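Local coordinates for membrane-associated protein VP24 (PDB 4OR8) that may act as a minor matrix protein with a role in viral nucleocapsid assembly and virion budding, at residues Arg109-Val114 against Trp139-Thr145; Gly199-Ile203 against Glu214-Ile218; Lys55-Phe59 against Leu167-Lys172; Ile132-Leu136 against Ile150-Leu155. Residues are numbered along the deposited sequence.

From the N terminus, the chain first meets contact 3 at the hairpin turn 55-59, whose partner, 167-172, comes more than a hundred residues later on helix 161-178. Contacts 1 and 4 lie within this long loop, and they cross: 109-114 and 132-136 come first, then 139-145 and 150-155. Both draw on helix 127-142, contact 1 joining its C-terminal end to helix 104-115, contact 4 its middle to the start of helix 152-158. Contact 2 follows separately, closing the 201-206/210-221 hairpin. Contact 1 touches contact 2 through Leu141 and Ile202 and contact 3 through Leu112 and Val171, so the helices lie between the two sheets, the centres of contacts 2 and 3 being about 24 Å apart.

Contact 1: residues Arg109-Val114 against Trp139-Thr145; sequences RILLGV and WLLLEVT
Helical 109-114 lies against the last turn of helix 127-142, the closest CA pairs, Ile110-Leu141 and Gly113-Leu140, both at 5.1 Å. Gly113 permits this closeness, since a CB there would clash with Leu141. Arg109, t at chi1, chi2 and chi3, reaches the carbonyls of the helix end, where Glu143 departs from helical phi/psi. Arg109 NH2 donates to Trp139 O (3.1 Å), which also takes the helical bond from Glu143 N (3.1 Å), and Arg109 NE makes a weak bond to Leu140 O (3.2 Å). Thr145 O receives both Arg109 NH1 and Arg109 NH2 at 3.0 Å, while Thr145 OG1 accepts from Trp139 NE1 (3.0 Å). The guanidinium forms a cation-pi contact over the Trp139 face, Arg109 CZ lying 4.5 Å from the five-membered ring centroid. A buried arginine thus binds carbonyls of a helix C-terminus and the loop beyond. Leu141 CD2 packs on Ile110 CG2 (4.0 Å). Around the pair, helix 161-178 meets Leu111 and Leu112, and strands 201-206 and 210-221 receive Leu141 and Ile110.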
loop_
_atom_site.group_PDB
_atom_site.type_symbol
_atom_site.label_atom_id
_atom_site.label_comp_id
_atom_site.label_asym_id
_atom_site.label_seq_id
_atom_site.Cartn_x
_atom_site.Cartn_y
_atom_site.Cartn_z
ATOM N N ARG B 109 -1.687 0.329 16.486
ATOM C CA ARG B 109 -1.566 -0.081 17.878
ATOM C C ARG B 109 -2.465 -1.279 18.140
ATOM O O ARG B 109 -2.056 -2.247 18.775
ATOM C CB ARG B 109 -1.942 1.079 18.797
ATOM C CG ARG B 109 -1.646 0.856 20.267
ATOM C CD ARG B 109 -2.154 2.036 21.089
ATOM N NE ARG B 109 -2.126 1.779 22.527
ATOM C CZ ARG B 109 -1.235 2.296 23.363
ATOM N NH1 ARG B 109 -0.289 3.110 22.912
ATOM N NH2 ARG B 109 -1.291 2.001 24.654
ATOM N N ILE B 110 -3.690 -1.202 17.632
ATOM C CA ILE B 110 -4.653 -2.290 17.736
ATOM C C ILE B 110 -4.132 -3.539 17.035
ATOM O O ILE B 110 -4.241 -4.650 17.555
ATOM C CB ILE B 110 -6.008 -1.880 17.123
ATOM C CG1 ILE B 110 -6.680 -0.818 17.996
ATOM C CG2 ILE B 110 -6.921 -3.083 16.963
ATOM C CD1 ILE B 110 -8.013 -0.348 17.464
ATOM N N LEU B 111 -3.554 -3.342 15.857
ATOM C CA LEU B 111 -3.030 -4.440 15.058
ATOM C C LEU B 111 -1.896 -5.137 15.808
ATOM O O LEU B 111 -1.802 -6.365 15.815
ATOM C CB LEU B 111 -2.557 -3.911 13.703
ATOM C CG LEU B 111 -2.385 -4.889 12.540
ATOM C CD1 LEU B 111 -2.480 -4.140 11.222
ATOM C CD2 LEU B 111 -1.054 -5.612 12.636
ATOM N N LEU B 112 -1.045 -4.347 16.451
ATOM C CA LEU B 112 0.056 -4.895 17.234
ATOM C C LEU B 112 -0.451 -5.704 18.421
ATOM O O LEU B 112 0.126 -6.735 18.770
ATOM C CB LEU B 112 0.997 -3.784 17.703
ATOM C CG LEU B 112 2.065 -3.378 16.690
ATOM C CD1 LEU B 112 2.907 -2.235 17.219
ATOM C CD2 LEU B 112 2.943 -4.570 16.365
ATOM N N GLY B 113 -1.532 -5.239 19.037
ATOM C CA GLY B 113 -2.132 -5.948 20.152
ATOM C C GLY B 113 -2.570 -7.340 19.741
ATOM O O GLY B 113 -2.404 -8.305 20.486
ATOM N N VAL B 114 -3.129 -7.439 18.541
ATOM C CA VAL B 114 -3.539 -8.720 17.981
ATOM C C VAL B 114 -2.337 -9.630 17.727
ATOM O O VAL B 114 -2.372 -10.819 18.044
ATOM C CB VAL B 114 -4.335 -8.517 16.672
ATOM C CG1 VAL B 114 -4.574 -9.845 15.967
ATOM C CG2 VAL B 114 -5.649 -7.822 16.962
ATOM N N TRP B 139 -2.662 -3.713 27.059
ATOM C CA TRP B 139 -2.276 -2.308 27.076
ATOM C C TRP B 139 -2.378 -1.678 25.690
ATOM O O TRP B 139 -2.801 -0.530 25.549
ATOM C CB TRP B 139 -0.858 -2.157 27.633
ATOM C CG TRP B 139 -0.219 -0.847 27.315
ATOM C CD1 TRP B 139 -0.649 0.388 27.699
ATOM C CD2 TRP B 139 0.979 -0.637 26.558
ATOM N NE1 TRP B 139 0.202 1.355 27.221
ATOM C CE2 TRP B 139 1.211 0.751 26.517
ATOM C CE3 TRP B 139 1.876 -1.490 25.907
ATOM C CZ2 TRP B 139 2.299 1.308 25.853
ATOM C CZ3 TRP B 139 2.962 -0.935 25.250
ATOM C CH2 TRP B 139 3.162 0.450 25.227
ATOM N N LEU B 140 -1.999 -2.434 24.665
ATOM C CA LEU B 140 -2.048 -1.924 23.301
ATOM C C LEU B 140 -3.477 -1.846 22.768
ATOM O O LEU B 140 -3.816 -0.931 22.020
ATOM C CB LEU B 140 -1.178 -2.778 22.379
ATOM C CG LEU B 140 0.328 -2.695 22.633
ATOM C CD1 LEU B 140 1.053 -3.830 21.937
ATOM C CD2 LEU B 140 0.862 -1.352 22.168
ATOM N N LEU B 141 -4.314 -2.798 23.162
ATOM C CA LEU B 141 -5.680 -2.862 22.654
ATOM C C LEU B 141 -6.637 -1.911 23.367
ATOM O O LEU B 141 -7.526 -1.336 22.741
ATOM C CB LEU B 141 -6.220 -4.293 22.741
ATOM C CG LEU B 141 -5.587 -5.336 21.819
ATOM C CD1 LEU B 141 -6.088 -6.726 22.160
ATOM C CD2 LEU B 141 -5.882 -5.006 20.369
ATOM N N LEU B 142 -6.457 -1.747 24.673
ATOM C CA LEU B 142 -7.421 -1.002 25.480
ATOM C C LEU B 142 -6.987 0.423 25.830
ATOM O O LEU B 142 -7.819 1.258 26.179
ATOM C CB LEU B 142 -7.745 -1.774 26.761
ATOM C CG LEU B 142 -8.332 -3.173 26.581
ATOM C CD1 LEU B 142 -8.545 -3.832 27.930
ATOM C CD2 LEU B 142 -9.633 -3.108 25.801
ATOM N N GLU B 143 -5.692 0.702 25.739
ATOM C CA GLU B 143 -5.182 2.009 26.139
ATOM C C GLU B 143 -4.537 2.765 24.985
ATOM O O GLU B 143 -4.293 2.205 23.914
ATOM C CB GLU B 143 -4.176 1.859 27.281
ATOM C CG GLU B 143 -4.662 0.985 28.424
ATOM C CD GLU B 143 -3.584 0.730 29.459
ATOM O OE1 GLU B 143 -2.975 1.711 29.938
ATOM O OE2 GLU B 143 -3.342 -0.452 29.785
ATOM N N VAL B 144 -4.265 4.045 25.216
ATOM C CA VAL B 144 -3.595 4.884 24.231
ATOM C C VAL B 144 -2.394 5.566 24.872
ATOM O O VAL B 144 -1.749 6.419 24.264
ATOM C CB VAL B 144 -4.541 5.952 23.653
ATOM C CG1 VAL B 144 -5.696 5.291 22.911
ATOM C CG2 VAL B 144 -5.057 6.863 24.762
ATOM N N THR B 145 -2.106 5.179 26.109
ATOM C CA THR B 145 -0.979 5.731 26.849
ATOM C C THR B 145 0.342 5.299 26.225
ATOM O O THR B 145 0.434 4.231 25.618
ATOM C CB THR B 145 -1.016 5.290 28.316
ATOM O OG1 THR B 145 -0.930 3.861 28.387
ATOM C CG2 THR B 145 -2.314 5.746 28.967
#

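Contact 2: residues Gly199-Ile203 against Glu214-Ile218; sequences GQQII and EVRRI
Strands 201-203 and 214-218 run antiparallel, their axes 4.8 Å apart at closest and their directions 170° apart. Glu214 opens the register opposite Ile203 as a hydrogen-bonded pair: Ile203 N donates to Glu214 O (2.8 Å) and Glu214 N to Ile203 O (2.9 Å). The Glu214 carboxylate holds Arg216 NE through OE2 (2.9 Å, a salt bridge along the strand), while its OE1 is hydrogen-bonded to Tyr22 of the second subunit. Val215, t at chi1, faces Ile202 in a non-hydrogen-bonded pair with CA atoms 4.5 Å apart; Val215 CG2 meets Ile202 CG1 at 4.1 Å, and Val215 CG1 lies 3.6 Å from Gln200 NE2. Arg216, m at chi1, pairs with Gln201, its N donating to Gln201 O (2.8 Å) and its O accepting a weak bond from Gln201 N (3.0 Å). Arg216 CD touches Gln201 OE1 at 3.4 Å. At Arg217, p at chi1, CB packs on Gln200 CB (3.7 Å). Ile202 and Val215 share one face, on which Ile202 meets Leu141 of helix 127-142; Gln201, Ile203, Glu214 and Arg216 occupy the other. Regular pairing of this kind belongs to a beta hairpin, here strands 201-206 and 210-221 in the middle of a mixed sheet.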
loop_
_atom_site.group_PDB
_atom_site.type_symbol
_atom_site.label_atom_id
_atom_site.label_comp_id
_atom_site.label_asym_id
_atom_site.label_seq_id
_atom_site.Cartn_x
_atom_site.Cartn_y
_atom_site.Cartn_z
ATOM N N GLY B 199 -12.979 -9.016 25.304
ATOM C CA GLY B 199 -14.340 -8.528 25.194
ATOM C C GLY B 199 -14.588 -7.545 24.062
ATOM O O GLY B 199 -15.442 -6.663 24.179
ATOM N N GLN B 200 -13.849 -7.687 22.967
ATOM C CA GLN B 200 -14.106 -6.871 21.785
ATOM C C GLN B 200 -13.692 -7.544 20.480
ATOM O O GLN B 200 -12.535 -7.929 20.300
ATOM C CB GLN B 200 -13.478 -5.478 21.919
ATOM C CG GLN B 200 -11.995 -5.451 22.241
ATOM C CD GLN B 200 -11.512 -4.044 22.542
ATOM O OE1 GLN B 200 -11.988 -3.401 23.478
ATOM N NE2 GLN B 200 -10.579 -3.551 21.739
ATOM N N GLN B 201 -14.656 -7.680 19.573
ATOM C CA GLN B 201 -14.429 -8.350 18.300
ATOM C C GLN B 201 -13.580 -7.496 17.363
ATOM O O GLN B 201 -13.968 -6.389 16.997
ATOM C CB GLN B 201 -15.760 -8.684 17.630
ATOM C CG GLN B 201 -15.636 -9.705 16.514
ATOM C CD GLN B 201 -16.910 -9.850 15.709
ATOM O OE1 GLN B 201 -17.557 -8.859 15.362
ATOM N NE2 GLN B 201 -17.280 -11.089 15.406
ATOM N N ILE B 202 -12.426 -8.022 16.971
ATOM C CA ILE B 202 -11.520 -7.299 16.086
ATOM C C ILE B 202 -11.437 -7.970 14.718
ATOM O O ILE B 202 -11.233 -9.178 14.623
ATOM C CB ILE B 202 -10.112 -7.201 16.695
ATOM C CG1 ILE B 202 -10.181 -6.563 18.083
ATOM C CG2 ILE B 202 -9.184 -6.412 15.783
ATOM C CD1 ILE B 202 -8.842 -6.467 18.776
ATOM N N ILE B 203 -11.600 -7.177 13.661
ATOM C CA ILE B 203 -11.547 -7.689 12.296
ATOM C C ILE B 203 -10.586 -6.897 11.413
ATOM O O ILE B 203 -10.733 -5.687 11.245
ATOM C CB ILE B 203 -12.940 -7.692 11.642
ATOM C CG1 ILE B 203 -13.836 -8.739 12.306
ATOM C CG2 ILE B 203 -12.825 -7.974 10.154
ATOM C CD1 ILE B 203 -15.032 -8.166 13.028
ATOM N N GLU B 214 -10.843 -2.960 12.104
ATOM C CA GLU B 214 -12.166 -2.679 12.648
ATOM C C GLU B 214 -12.363 -3.320 14.020
ATOM O O GLU B 214 -12.054 -4.495 14.214
ATOM C CB GLU B 214 -13.228 -3.191 11.675
ATOM C CG GLU B 214 -14.594 -3.393 12.287
ATOM C CD GLU B 214 -15.546 -4.103 11.343
ATOM O OE1 GLU B 214 -15.120 -4.462 10.224
ATOM O OE2 GLU B 214 -16.720 -4.302 11.723
ATOM N N VAL B 215 -12.878 -2.547 14.970
ATOM C CA VAL B 215 -13.132 -3.062 16.314
ATOM C C VAL B 215 -14.571 -2.832 16.775
ATOM O O VAL B 215 -15.057 -1.700 16.783
ATOM C CB VAL B 215 -12.183 -2.430 17.352
ATOM C CG1 VAL B 215 -12.480 -2.971 18.744
ATOM C CG2 VAL B 215 -10.737 -2.684 16.976
ATOM N N ARG B 216 -15.249 -3.908 17.158
ATOM C CA ARG B 216 -16.586 -3.801 17.733
ATOM C C ARG B 216 -16.520 -4.084 19.228
ATOM O O ARG B 216 -16.282 -5.215 19.647
ATOM C CB ARG B 216 -17.551 -4.767 17.048
ATOM C CG ARG B 216 -17.696 -4.538 15.551
ATOM C CD ARG B 216 -18.563 -5.609 14.913
ATOM N NE ARG B 216 -18.717 -5.414 13.474
ATOM C CZ ARG B 216 -19.426 -6.216 12.685
ATOM N NH1 ARG B 216 -20.050 -7.271 13.194
ATOM N NH2 ARG B 216 -19.511 -5.965 11.386
ATOM N N ARG B 217 -16.721 -3.044 20.029
ATOM C CA ARG B 217 -16.575 -3.157 21.474
ATOM C C ARG B 217 -17.832 -2.711 22.215
ATOM O O ARG B 217 -18.846 -2.374 21.604
ATOM C CB ARG B 217 -15.383 -2.325 21.944
ATOM C CG ARG B 217 -15.537 -0.836 21.688
ATOM C CD ARG B 217 -14.517 -0.033 22.478
ATOM N NE ARG B 217 -13.154 -0.225 21.991
ATOM C CZ ARG B 217 -12.455 0.702 21.346
ATOM N NH1 ARG B 217 -12.990 1.895 21.113
ATOM N NH2 ARG B 217 -11.218 0.442 20.940
ATOM N N ILE B 218 -17.755 -2.721 23.540
ATOM C CA ILE B 218 -18.828 -2.198 24.374
ATOM C C ILE B 218 -18.312 -1.025 25.186
ATOM O O ILE B 218 -17.395 -1.171 25.993
ATOM C CB ILE B 218 -19.391 -3.265 25.324
ATOM C CG1 ILE B 218 -20.095 -4.362 24.528
ATOM C CG2 ILE B 218 -20.354 -2.634 26.315
ATOM C CD1 ILE B 218 -20.718 -5.432 25.389
#

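Contact 3: residues Lys55-Phe59 against Leu167-Lys172; sequences KWGNF and LMAGVK
Trp56 to Phe59 form a type II' beta turn closed by Trp56 N to Phe59 O (3.2 Å) and Phe59 N to Trp56 O (3.0 Å). Gly57, at phi/psi 60/-134, takes the positive phi of the second turn position, and a CB there would run into Met168 SD. The facing segment, 167-172, is regular helix; the nearest CA atoms, Gly57 and Met168, are 7.3 Å apart, so the gap is bridged by side chains. Met168, m at both chi1 and chi2, brings its sulfur up to both aromatic residues of the hairpin. Its SD is 4.9 Å from the centroid of the Trp56 six-membered ring and 4.7 Å from that of Phe59, an oblique Met-aromatic contact to each, and Met168 CE is 4.1 Å from Trp56 CH2. The arrangement is that of a tight two-residue beta hairpin, joining strands 51-56 and 59-64 of the three-stranded sheet, packed against the side of helix 161-178. Trp56 (chi1 t, chi2 89°) brings its CH2 to Val171 CG2 (4.2 Å) and Leu167 CD2 (4.3 Å), Leu167 being t at chi1 and p at chi2. Phe59, with chi1 m and chi2 -85°, extends CZ to Val171 CG1 (4.0 Å), Val171 itself being t. At the margin, Lys172 CG lies beside the Phe59 ring edge, 3.5 Å from CE1, and the same ring stacks edge-to-face with His246.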
loop_
_atom_site.group_PDB
_atom_site.type_symbol
_atom_site.label_atom_id
_atom_site.label_comp_id
_atom_site.label_asym_id
_atom_site.label_seq_id
_atom_site.Cartn_x
_atom_site.Cartn_y
_atom_site.Cartn_z
ATOM N N LYS B 55 7.809 4.243 17.583
ATOM C CA LYS B 55 8.836 3.295 17.982
ATOM C C LYS B 55 8.311 2.368 19.063
ATOM O O LYS B 55 7.815 2.813 20.099
ATOM C CB LYS B 55 10.088 4.027 18.468
ATOM C CG LYS B 55 10.780 4.832 17.381
ATOM C CD LYS B 55 12.071 5.451 17.876
ATOM C CE LYS B 55 12.758 6.228 16.765
ATOM N NZ LYS B 55 14.071 6.779 17.196
ATOM N N TRP B 56 8.407 1.073 18.802
ATOM C CA TRP B 56 8.049 0.061 19.781
ATOM C C TRP B 56 8.956 -1.138 19.584
ATOM O O TRP B 56 9.101 -1.634 18.469
ATOM C CB TRP B 56 6.585 -0.345 19.635
ATOM C CG TRP B 56 6.215 -1.482 20.519
ATOM C CD1 TRP B 56 5.755 -1.409 21.799
ATOM C CD2 TRP B 56 6.289 -2.874 20.196
ATOM N NE1 TRP B 56 5.530 -2.669 22.292
ATOM C CE2 TRP B 56 5.853 -3.587 21.327
ATOM C CE3 TRP B 56 6.680 -3.586 19.059
ATOM C CZ2 TRP B 56 5.794 -4.978 21.355
ATOM C CZ3 TRP B 56 6.623 -4.963 19.087
ATOM C CH2 TRP B 56 6.183 -5.646 20.225
ATOM N N GLY B 57 9.566 -1.605 20.667
ATOM C CA GLY B 57 10.591 -2.624 20.562
ATOM C C GLY B 57 11.709 -2.076 19.700
ATOM O O GLY B 57 12.122 -0.930 19.872
ATOM N N ASN B 58 12.189 -2.881 18.760
ATOM C CA ASN B 58 13.183 -2.409 17.805
ATOM C C ASN B 58 12.556 -2.088 16.451
ATOM O O ASN B 58 13.247 -2.030 15.435
ATOM C CB ASN B 58 14.323 -3.421 17.650
ATOM C CG ASN B 58 13.838 -4.776 17.188
ATOM O OD1 ASN B 58 12.636 -5.028 17.122
ATOM N ND2 ASN B 58 14.773 -5.667 16.879
ATOM N N PHE B 59 11.241 -1.888 16.443
ATOM C CA PHE B 59 10.538 -1.487 15.230
ATOM C C PHE B 59 10.445 0.026 15.160
ATOM O O PHE B 59 10.164 0.683 16.162
ATOM C CB PHE B 59 9.116 -2.049 15.199
ATOM C CG PHE B 59 9.041 -3.540 15.029
ATOM C CD1 PHE B 59 9.084 -4.111 13.768
ATOM C CD2 PHE B 59 8.890 -4.369 16.127
ATOM C CE1 PHE B 59 8.999 -5.482 13.609
ATOM C CE2 PHE B 59 8.804 -5.739 15.973
ATOM C CZ PHE B 59 8.859 -6.297 14.712
ATOM N N LEU B 167 10.051 -12.350 20.486
ATOM C CA LEU B 167 8.901 -11.457 20.429
ATOM C C LEU B 167 8.889 -10.621 19.156
ATOM O O LEU B 167 7.852 -10.486 18.511
ATOM C CB LEU B 167 8.862 -10.547 21.652
ATOM C CG LEU B 167 7.677 -9.582 21.666
ATOM C CD1 LEU B 167 6.370 -10.363 21.680
ATOM C CD2 LEU B 167 7.762 -8.618 22.844
ATOM N N MET B 168 10.043 -10.070 18.795
ATOM C CA MET B 168 10.159 -9.277 17.578
ATOM C C MET B 168 9.984 -10.153 16.341
ATOM O O MET B 168 9.293 -9.777 15.397
ATOM C CB MET B 168 11.504 -8.554 17.532
ATOM C CG MET B 168 11.782 -7.674 18.740
ATOM S SD MET B 168 10.532 -6.397 19.015
ATOM C CE MET B 168 10.120 -6.723 20.725
ATOM N N ALA B 169 10.608 -11.327 16.352
ATOM C CA ALA B 169 10.499 -12.262 15.234
ATOM C C ALA B 169 9.056 -12.709 15.009
ATOM O O ALA B 169 8.621 -12.909 13.871
ATOM C CB ALA B 169 11.396 -13.466 15.462
ATOM N N GLY B 170 8.318 -12.864 16.104
ATOM C CA GLY B 170 6.922 -13.251 16.041
ATOM C C GLY B 170 6.029 -12.205 15.402
ATOM O O GLY B 170 5.146 -12.545 14.615
ATOM N N VAL B 171 6.259 -10.939 15.741
ATOM C CA VAL B 171 5.468 -9.838 15.201
ATOM C C VAL B 171 5.717 -9.669 13.705
ATOM O O VAL B 171 4.781 -9.442 12.934
ATOM C CB VAL B 171 5.759 -8.514 15.943
ATOM C CG1 VAL B 171 5.070 -7.350 15.256
ATOM C CG2 VAL B 171 5.316 -8.614 17.392
ATOM N N LYS B 172 6.978 -9.793 13.298
ATOM C CA LYS B 172 7.330 -9.747 11.881
ATOM C C LYS B 172 6.644 -10.889 11.141
ATOM O O LYS B 172 6.169 -10.722 10.016
ATOM C CB LYS B 172 8.845 -9.834 11.688
ATOM C CG LYS B 172 9.607 -8.598 12.136
ATOM C CD LYS B 172 11.114 -8.800 12.046
ATOM C CE LYS B 172 11.594 -8.862 10.603
ATOM N NZ LYS B 172 11.421 -7.562 9.898
#

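Contact 4: residues Ile132-Leu136 against Ile150-Leu155; sequences IVHML and ISPNLL
An N-capped helix, 152-158, and the residue leading into it pack against one side of helix 127-142; the two consecutive helices are joined by a loop, and the segments meet mainly through apolar side chains, with no hydrogen bond between them. The closest backbones stay well apart, with Ile132 CA and Leu154 CA at 8.1 Å. Ile150, in extended conformation (phi/psi -114/139) with chi1 m and chi2 t, points toward the opposing helix: its CD1 touches Ile132 CG2 (3.8 Å) and Leu136 CD2 (4.1 Å), and its CG2 lies 4.3 Å from Met135 CE. Ile132, also m and t, extends its CD1 to Leu155 CD2 (3.8 Å) and Leu154 CB (4.3 Å). Leu136 also touches Leu116 and Ile148, which lie in loops. The polar interactions lie within the segments. Leu136 N donates to Ile132 O at 2.9 Å, and Leu155 N to Ser151 O at 3.3 Å. At the N-cap, Ser151 OG, with chi1 t, accepts a weak capping bond of 3.3 Å from Asn153 N.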
loop_
_atom_site.group_PDB
_atom_site.type_symbol
_atom_site.label_atom_id
_atom_site.label_comp_id
_atom_site.label_asym_id
_atom_site.label_seq_id
_atom_site.Cartn_x
_atom_site.Cartn_y
_atom_site.Cartn_z
ATOM N N ILE B 132 3.477 -11.611 30.657
ATOM C CA ILE B 132 3.890 -10.236 30.406
ATOM C C ILE B 132 3.361 -9.781 29.051
ATOM O O ILE B 132 2.779 -8.700 28.931
ATOM C CB ILE B 132 5.421 -10.086 30.450
ATOM C CG1 ILE B 132 5.918 -10.190 31.892
ATOM C CG2 ILE B 132 5.847 -8.759 29.848
ATOM C CD1 ILE B 132 7.420 -10.052 32.036
ATOM N N VAL B 133 3.556 -10.621 28.038
ATOM C CA VAL B 133 3.046 -10.352 26.698
ATOM C C VAL B 133 1.537 -10.123 26.736
ATOM O O VAL B 133 1.001 -9.287 26.007
ATOM C CB VAL B 133 3.388 -11.500 25.722
ATOM C CG1 VAL B 133 2.676 -11.316 24.391
ATOM C CG2 VAL B 133 4.893 -11.584 25.508
ATOM N N HIS B 134 0.858 -10.854 27.611
ATOM C CA HIS B 134 -0.577 -10.687 27.785
ATOM C C HIS B 134 -0.911 -9.291 28.301
ATOM O O HIS B 134 -1.835 -8.643 27.810
ATOM C CB HIS B 134 -1.130 -11.745 28.737
ATOM C CG HIS B 134 -2.613 -11.681 28.908
ATOM N ND1 HIS B 134 -3.210 -11.253 30.075
ATOM C CD2 HIS B 134 -3.623 -11.988 28.060
ATOM C CE1 HIS B 134 -4.523 -11.303 29.939
ATOM N NE2 HIS B 134 -4.800 -11.745 28.726
ATOM N N MET B 135 -0.154 -8.833 29.292
ATOM C CA MET B 135 -0.325 -7.489 29.826
ATOM C C MET B 135 -0.059 -6.442 28.751
ATOM O O MET B 135 -0.813 -5.479 28.621
ATOM C CB MET B 135 0.600 -7.259 31.025
ATOM C CG MET B 135 0.120 -7.897 32.318
ATOM S SD MET B 135 1.231 -7.593 33.709
ATOM C CE MET B 135 2.508 -8.811 33.415
ATOM N N LEU B 136 1.015 -6.635 27.986
ATOM C CA LEU B 136 1.361 -5.722 26.898
ATOM C C LEU B 136 0.243 -5.662 25.873
ATOM O O LEU B 136 -0.148 -4.588 25.421
ATOM C CB LEU B 136 2.658 -6.157 26.215
ATOM C CG LEU B 136 3.942 -6.014 27.030
ATOM C CD1 LEU B 136 5.142 -6.536 26.250
ATOM C CD2 LEU B 136 4.156 -4.568 27.440
ATOM N N ILE B 150 5.588 -2.234 34.211
ATOM C CA ILE B 150 5.613 -3.583 34.762
ATOM C C ILE B 150 6.772 -3.698 35.743
ATOM O O ILE B 150 7.857 -3.173 35.491
ATOM C CB ILE B 150 5.773 -4.640 33.651
ATOM C CG1 ILE B 150 4.701 -4.449 32.577
ATOM C CG2 ILE B 150 5.701 -6.046 34.225
ATOM C CD1 ILE B 150 4.802 -5.435 31.442
ATOM N N SER B 151 6.536 -4.379 36.862
ATOM C CA SER B 151 7.545 -4.525 37.907
ATOM C C SER B 151 8.846 -5.134 37.389
ATOM O O SER B 151 8.830 -6.140 36.679
ATOM C CB SER B 151 7.003 -5.370 39.060
ATOM O OG SER B 151 8.010 -5.593 40.032
ATOM N N PRO B 152 9.982 -4.523 37.758
ATOM C CA PRO B 152 11.307 -4.990 37.332
ATOM C C PRO B 152 11.601 -6.398 37.834
ATOM O O PRO B 152 12.500 -7.059 37.315
ATOM C CB PRO B 152 12.259 -3.981 37.984
ATOM C CG PRO B 152 11.493 -3.418 39.131
ATOM C CD PRO B 152 10.071 -3.367 38.665
ATOM N N ASN B 153 10.849 -6.846 38.835
ATOM C CA ASN B 153 10.999 -8.194 39.365
ATOM C C ASN B 153 10.597 -9.250 38.341
ATOM O O ASN B 153 11.274 -10.269 38.189
ATOM C CB ASN B 153 10.183 -8.358 40.648
ATOM C CG ASN B 153 10.780 -7.603 41.822
ATOM O OD1 ASN B 153 11.652 -6.751 41.649
ATOM N ND2 ASN B 153 10.310 -7.912 43.024
ATOM N N LEU B 154 9.494 -8.999 37.641
ATOM C CA LEU B 154 9.011 -9.915 36.614
ATOM C C LEU B 154 9.842 -9.791 35.345
ATOM O O LEU B 154 10.140 -10.788 34.688
ATOM C CB LEU B 154 7.539 -9.647 36.296
ATOM C CG LEU B 154 6.536 -9.798 37.442
ATOM C CD1 LEU B 154 5.122 -9.538 36.944
ATOM C CD2 LEU B 154 6.640 -11.175 38.079
ATOM N N LEU B 155 10.212 -8.560 35.006
ATOM C CA LEU B 155 11.028 -8.303 33.826
ATOM C C LEU B 155 12.436 -8.866 33.991
ATOM O O LEU B 155 13.051 -9.317 33.027
ATOM C CB LEU B 155 11.107 -6.801 33.547
ATOM C CG LEU B 155 9.798 -6.073 33.236
ATOM C CD1 LEU B 155 10.041 -4.578 33.098
ATOM C CD2 LEU B 155 9.161 -6.631 31.975
#